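Local coordinates for flagellar hook-associated protein (Burkholderia pseudomallei, PDB 4UT1), which probably serves as a structural protein of the bacterial flagellum, forming the junction that joins the hook to the filament, at residues I117-F121 with F314-V318; G526-S532 with N544-L550. All blocks are in the same frame, centred on the assembly; numbering follows the deposited sequence.

Contact 1: residues I117-F121 with F314-V318. With EDO (1,2-ethanediol), chain C.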
loop_
_atom_site.group_PDB
_atom_site.type_symbol
_atom_site.label_atom_id
_atom_site.label_comp_id
_atom_site.label_asym_id
_atom_site.label_seq_id
_atom_site.Cartn_x
_atom_site.Cartn_y
_atom_site.Cartn_z
ATOM N N ILE A 117 15.697 -3.923 4.669
ATOM C CA ILE A 117 14.788 -4.929 5.229
ATOM C C ILE A 117 15.554 -6.223 5.533
ATOM O O ILE A 117 15.474 -6.759 6.648
ATOM C CB ILE A 117 13.613 -5.217 4.282
ATOM C CG1 ILE A 117 12.700 -4.000 4.202
ATOM C CG2 ILE A 117 12.780 -6.383 4.790
ATOM C CD1 ILE A 117 11.572 -4.158 3.200
ATOM N N THR A 118 16.304 -6.716 4.551
ATOM C CA THR A 118 17.112 -7.926 4.744
ATOM C C THR A 118 18.033 -7.808 5.956
ATOM O O THR A 118 18.144 -8.743 6.763
ATOM C CB THR A 118 17.976 -8.235 3.502
ATOM O OG1 THR A 118 17.125 -8.421 2.366
ATOM C CG2 THR A 118 18.811 -9.493 3.725
ATOM N N ASN A 119 18.693 -6.662 6.071
ATOM C CA ASN A 119 19.633 -6.413 7.157
ATOM C C ASN A 119 18.960 -6.371 8.527
ATOM O O ASN A 119 19.531 -6.813 9.529
ATOM C CB ASN A 119 20.399 -5.110 6.899
ATOM C CG ASN A 119 21.465 -5.268 5.828
ATOM O OD1 ASN A 119 21.789 -6.383 5.438
ATOM N ND2 ASN A 119 22.018 -4.152 5.352
ATOM N N TYR A 120 17.737 -5.855 8.564
ATOM C CA TYR A 120 16.994 -5.804 9.812
ATOM C C TYR A 120 16.714 -7.214 10.316
ATOM O O TYR A 120 16.948 -7.522 11.482
ATOM C CB TYR A 120 15.664 -5.059 9.663
ATOM C CG TYR A 120 14.901 -5.078 10.972
ATOM C CD1 TYR A 120 15.290 -4.261 12.027
ATOM C CD2 TYR A 120 13.821 -5.943 11.169
ATOM C CE1 TYR A 120 14.610 -4.291 13.240
ATOM C CE2 TYR A 120 13.143 -5.967 12.363
ATOM C CZ TYR A 120 13.541 -5.147 13.393
ATOM O OH TYR A 120 12.862 -5.168 14.579
ATOM N N PHE A 121 16.224 -8.071 9.431
ATOM C CA PHE A 121 15.933 -9.441 9.831
ATOM C C PHE A 121 17.205 -10.239 10.158
ATOM O O PHE A 121 17.193 -11.025 11.094
ATOM C CB PHE A 121 15.097 -10.143 8.753
ATOM C CG PHE A 121 13.675 -9.633 8.670
ATOM C CD1 PHE A 121 12.848 -9.662 9.787
ATOM C CD2 PHE A 121 13.174 -9.113 7.486
ATOM C CE1 PHE A 121 11.550 -9.180 9.722
ATOM C CE2 PHE A 121 11.873 -8.637 7.408
ATOM C CZ PHE A 121 11.061 -8.668 8.533
ATOM N N PHE A 314 5.453 -4.936 6.707
ATOM C CA PHE A 314 6.636 -5.126 7.541
ATOM C C PHE A 314 6.339 -4.826 9.015
ATOM O O PHE A 314 6.589 -5.649 9.884
ATOM C CB PHE A 314 7.798 -4.240 7.043
ATOM C CG PHE A 314 8.943 -4.127 8.021
ATOM C CD1 PHE A 314 8.941 -3.147 9.007
ATOM C CD2 PHE A 314 10.024 -5.002 7.958
ATOM C CE1 PHE A 314 9.988 -3.039 9.902
ATOM C CE2 PHE A 314 11.083 -4.892 8.852
ATOM C CZ PHE A 314 11.062 -3.917 9.829
ATOM N N ALA A 315 5.815 -3.637 9.286
ATOM C CA ALA A 315 5.482 -3.243 10.650
ATOM C C ALA A 315 4.497 -4.221 11.296
ATOM O O ALA A 315 4.693 -4.638 12.433
ATOM C CB ALA A 315 4.919 -1.823 10.669
ATOM N N SER A 316 3.456 -4.596 10.561
ATOM C CA SER A 316 2.428 -5.464 11.101
ATOM C C SER A 316 2.999 -6.836 11.461
ATOM O O SER A 316 2.720 -7.368 12.528
ATOM C CB SER A 316 1.275 -5.617 10.110
ATOM O OG SER A 316 0.558 -4.397 9.982
ATOM N N GLN A 317 3.783 -7.403 10.557
ATOM C CA GLN A 317 4.405 -8.706 10.807
ATOM C C GLN A 317 5.365 -8.706 11.981
ATOM O O GLN A 317 5.391 -9.650 12.772
ATOM C CB GLN A 317 5.159 -9.191 9.579
ATOM C CG GLN A 317 4.286 -9.681 8.469
ATOM C CD GLN A 317 5.110 -10.200 7.320
ATOM O OE1 GLN A 317 5.593 -11.327 7.358
ATOM N NE2 GLN A 317 5.311 -9.367 6.307
ATOM N N VAL A 318 6.181 -7.672 12.078
ATOM C CA VAL A 318 7.182 -7.609 13.124
ATOM C C VAL A 318 6.476 -7.405 14.458
ATOM O O VAL A 318 6.761 -8.097 15.438
ATOM C CB VAL A 318 8.221 -6.483 12.844
ATOM C CG1 VAL A 318 9.022 -6.146 14.092
ATOM C CG2 VAL A 318 9.136 -6.908 11.705
HETATM C C1 EDO C . 22.435 -0.742 8.465
HETATM O O1 EDO C . 22.207 -0.435 9.850
HETATM C C2 EDO C . 21.563 -1.928 8.051
HETATM O O2 EDO C . 20.695 -1.595 6.954
#
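Ile-117 and Phe-121 face Phe-314 and Val-318 from two helical turns that run nearly parallel, 10° between their directions, with axes still 13.2 Å apart at closest approach. At this spacing in the long helical bundle of FlgK the backbones do not meet, and large side chains fill much of the gap, chiefly an aromatic cluster of Tyr-120, Phe-121 and Phe-314. Phe-314 is the centrepiece. Its CG lies anti to the backbone N (chi1 167°), which sends the ring out from helix 287-322 toward helix 113-129. There its edge meets the face of Tyr-120 in an offset edge-to-face pair, the centroids 5.4 Å apart and the planes at 69°; CZ of Phe-314 comes within 3.7 Å of CD2 of Tyr-120. Phe-121 reaches the same ring in an oblique pairing, its CZ 3.8 Å from CE2 of Phe-314, while CG2 of Ile-117 approaches CD2 of Phe-314 obliquely and more loosely, at 4.4 Å. Flat rings suit this place because they span the distance between the helices and still pack closely when tilted against one another. No hydrogen bond crosses the contact, as expected of an apolar seam. Phe-337 adds edge-to-face pairs with both Tyr-120 and Phe-314, and Leu-147 and Leu-593 also pack on Phe-314, so the cluster ties together helices 113-129, 287-322, 134-193 and 593-630 and strand 337-338. A turn after Phe-314, the beta-branched Val-318 brings CG1 toward Tyr-120 OH, while its CG2 touches CE2 of Tyr-120 and packs against Phe-121, 3.9 Å from CE1 of that ring.

Contact 2: residues G526-S532 with N544-L550. With EDO (1,2-ethanediol), chain I.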
loop_
_atom_site.group_PDB
_atom_site.type_symbol
_atom_site.label_atom_id
_atom_site.label_comp_id
_atom_site.label_asym_id
_atom_site.label_seq_id
_atom_site.Cartn_x
_atom_site.Cartn_y
_atom_site.Cartn_z
ATOM N N GLY A 526 4.911 -40.602 16.967
ATOM C CA GLY A 526 5.058 -39.351 17.693
ATOM C C GLY A 526 3.786 -38.527 17.545
ATOM O O GLY A 526 2.819 -38.976 16.922
ATOM N N ALA A 527 3.770 -37.325 18.110
ATOM C CA ALA A 527 2.579 -36.484 18.032
ATOM C C ALA A 527 2.924 -35.004 18.061
ATOM O O ALA A 527 3.681 -34.557 18.925
ATOM C CB ALA A 527 1.626 -36.811 19.161
ATOM N N SER A 528 2.368 -34.251 17.112
ATOM C CA SER A 528 2.446 -32.793 17.151
ATOM C C SER A 528 1.128 -32.251 17.672
ATOM O O SER A 528 0.096 -32.379 17.026
ATOM C CB SER A 528 2.765 -32.210 15.772
ATOM O OG SER A 528 4.100 -32.511 15.401
ATOM N N MET A 529 1.164 -31.650 18.853
ATOM C CA MET A 529 -0.067 -31.273 19.533
ATOM C C MET A 529 -0.247 -29.774 19.700
ATOM O O MET A 529 0.710 -29.039 19.942
ATOM C CB MET A 529 -0.119 -31.939 20.903
ATOM C CG MET A 529 -0.379 -33.424 20.835
ATOM S SD MET A 529 -0.121 -34.208 22.427
ATOM C CE MET A 529 1.669 -34.147 22.541
ATOM N N THR A 530 -1.489 -29.323 19.565
ATOM C CA THR A 530 -1.823 -27.946 19.891
ATOM C C THR A 530 -2.864 -27.932 20.999
ATOM O O THR A 530 -3.861 -28.659 20.948
ATOM C CB THR A 530 -2.331 -27.183 18.667
ATOM O OG1 THR A 530 -1.257 -27.038 17.731
ATOM C CG2 THR A 530 -2.821 -25.801 19.072
ATOM N N ILE A 531 -2.614 -27.130 22.026
ATOM C CA ILE A 531 -3.549 -27.015 23.132
ATOM C C ILE A 531 -4.292 -25.679 23.047
ATOM O O ILE A 531 -3.700 -24.618 23.201
ATOM C CB ILE A 531 -2.831 -27.147 24.480
ATOM C CG1 ILE A 531 -2.099 -28.491 24.545
ATOM C CG2 ILE A 531 -3.815 -27.019 25.641
ATOM C CD1 ILE A 531 -1.087 -28.591 25.675
ATOM N N SER A 532 -5.595 -25.748 22.789
ATOM C CA SER A 532 -6.412 -24.541 22.640
ATOM C C SER A 532 -7.527 -24.523 23.681
ATOM O O SER A 532 -7.988 -25.579 24.142
ATOM C CB SER A 532 -7.024 -24.457 21.241
ATOM O OG SER A 532 -6.126 -24.876 20.228
ATOM N N ASN A 544 -4.105 -21.574 26.030
ATOM C CA ASN A 544 -4.526 -21.371 24.657
ATOM C C ASN A 544 -3.326 -21.076 23.767
ATOM O O ASN A 544 -2.364 -20.446 24.208
ATOM C CB ASN A 544 -5.553 -20.229 24.606
ATOM C CG ASN A 544 -6.199 -20.073 23.249
ATOM O OD1 ASN A 544 -6.849 -20.993 22.738
ATOM N ND2 ASN A 544 -6.064 -18.880 22.672
ATOM N N GLY A 545 -3.366 -21.558 22.526
ATOM C CA GLY A 545 -2.331 -21.266 21.552
ATOM C C GLY A 545 -0.952 -21.838 21.835
ATOM O O GLY A 545 0.059 -21.271 21.419
ATOM N N VAL A 546 -0.914 -22.969 22.530
ATOM C CA VAL A 546 0.334 -23.646 22.866
ATOM C C VAL A 546 0.515 -24.894 22.014
ATOM O O VAL A 546 -0.399 -25.712 21.900
ATOM C CB VAL A 546 0.381 -24.027 24.345
ATOM C CG1 VAL A 546 1.659 -24.844 24.659
ATOM C CG2 VAL A 546 0.329 -22.770 25.205
ATOM N N SER A 547 1.684 -25.016 21.388
ATOM C CA SER A 547 1.997 -26.192 20.579
ATOM C C SER A 547 3.232 -26.901 21.103
ATOM O O SER A 547 4.237 -26.263 21.431
ATOM C CB SER A 547 2.207 -25.820 19.113
ATOM O OG SER A 547 0.987 -25.419 18.503
ATOM N N VAL A 548 3.157 -28.226 21.166
ATOM C CA VAL A 548 4.328 -29.046 21.499
ATOM C C VAL A 548 4.357 -30.317 20.654
ATOM O O VAL A 548 3.307 -30.808 20.222
ATOM C CB VAL A 548 4.360 -29.442 22.997
ATOM C CG1 VAL A 548 4.593 -28.228 23.862
ATOM C CG2 VAL A 548 3.058 -30.161 23.417
ATOM N N SER A 549 5.558 -30.851 20.428
ATOM C CA SER A 549 5.707 -32.121 19.721
ATOM C C SER A 549 6.415 -33.134 20.604
ATOM O O SER A 549 7.404 -32.806 21.247
ATOM C CB SER A 549 6.488 -31.946 18.415
ATOM O OG SER A 549 5.765 -31.137 17.505
ATOM N N LEU A 550 5.894 -34.354 20.625
ATOM C CA LEU A 550 6.509 -35.462 21.357
ATOM C C LEU A 550 6.887 -36.581 20.395
ATOM O O LEU A 550 6.112 -36.944 19.513
ATOM C CB LEU A 550 5.559 -35.987 22.433
ATOM C CG LEU A 550 6.021 -37.143 23.328
ATOM C CD1 LEU A 550 7.192 -36.723 24.218
ATOM C CD2 LEU A 550 4.841 -37.637 24.153
HETATM C C1 EDO I . -1.421 -41.091 17.385
HETATM O O1 EDO I . -2.049 -40.633 18.587
HETATM C C2 EDO I . -0.151 -40.277 17.172
HETATM O O2 EDO I . 0.721 -40.406 18.306
#
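Ala-527 and Leu-550 exchange two backbone hydrogen bonds at one end of an antiparallel ladder: Ala-527 N to Leu-550 O and Leu-550 N to Ala-527 O are both 2.8 Å. Met-529 and Val-548 form the next hydrogen-bonded pair. Ile-531 N gives a nearly straight bond to Val-546 O (2.6 Å, 174° at the hydrogen), whereas the return bond from Val-546 N to Ile-531 O is weak. That end is a G1 beta bulge: Gly-545 and Val-546 both face Ile-531, and the positive phi of Gly-545 (67°) is one glycine adopts readily. Beyond it, Asn-544 spends its amide on other parts of the same chain: ND2 donates to Gly-472 O, and OD1 accepts from Ser-533 N and Gln-536 NE2.

At the non-hydrogen-bonded positions, hydroxyls add cross-strand bonds on one face of the sheet. Ser-528 OG lies 3.0 Å from Ser-549 OG, and Thr-530 OG1 lies 2.9 Å from Ser-547 OG. All four oxygens stand beside their own backbone N (Thr-530 chi1 -67°), which brings each pair together; Thr-530 CG2 is turned toward Val-546 O.

The other face is apolar. The flexible Met-529 chain bends at its thioether, bringing CE to 4.3 Å from both Val-548 CG2 and Leu-550 CB, while beta-branched Ile-531 and Val-546 suit the extended backbone. Ile-562 and Phe-560 of strand 559-564 cover this face, so the D3 domain packs one sheet on another. Small hydroxyls on one side and hydrocarbon on the other make the hairpin amphipathic: its polar side remains compatible with water while its apolar side is buried.

How the contacts relate
Contact 1 joins helices 113-129 and 287-322 within the helical region, about 193 residues apart in sequence, whereas contact 2 pairs sheet neighbours separated by a short connection in the D3 domain. They share no helix or strand; their centres lie 28 Å apart, and their nearest atoms about 15 Å. Every touching residue of contact 1 is buried, and it is held across the two segments by aromatic and aliphatic packing, without a hydrogen bond. Contact 2 is farther from the centre of the chain and only partly buried. Its strand pairing supplies backbone hydrogen bonds, and its more accessible face carries paired hydroxyls. The former bridges well-separated backbones; the latter brings them into direct bonding.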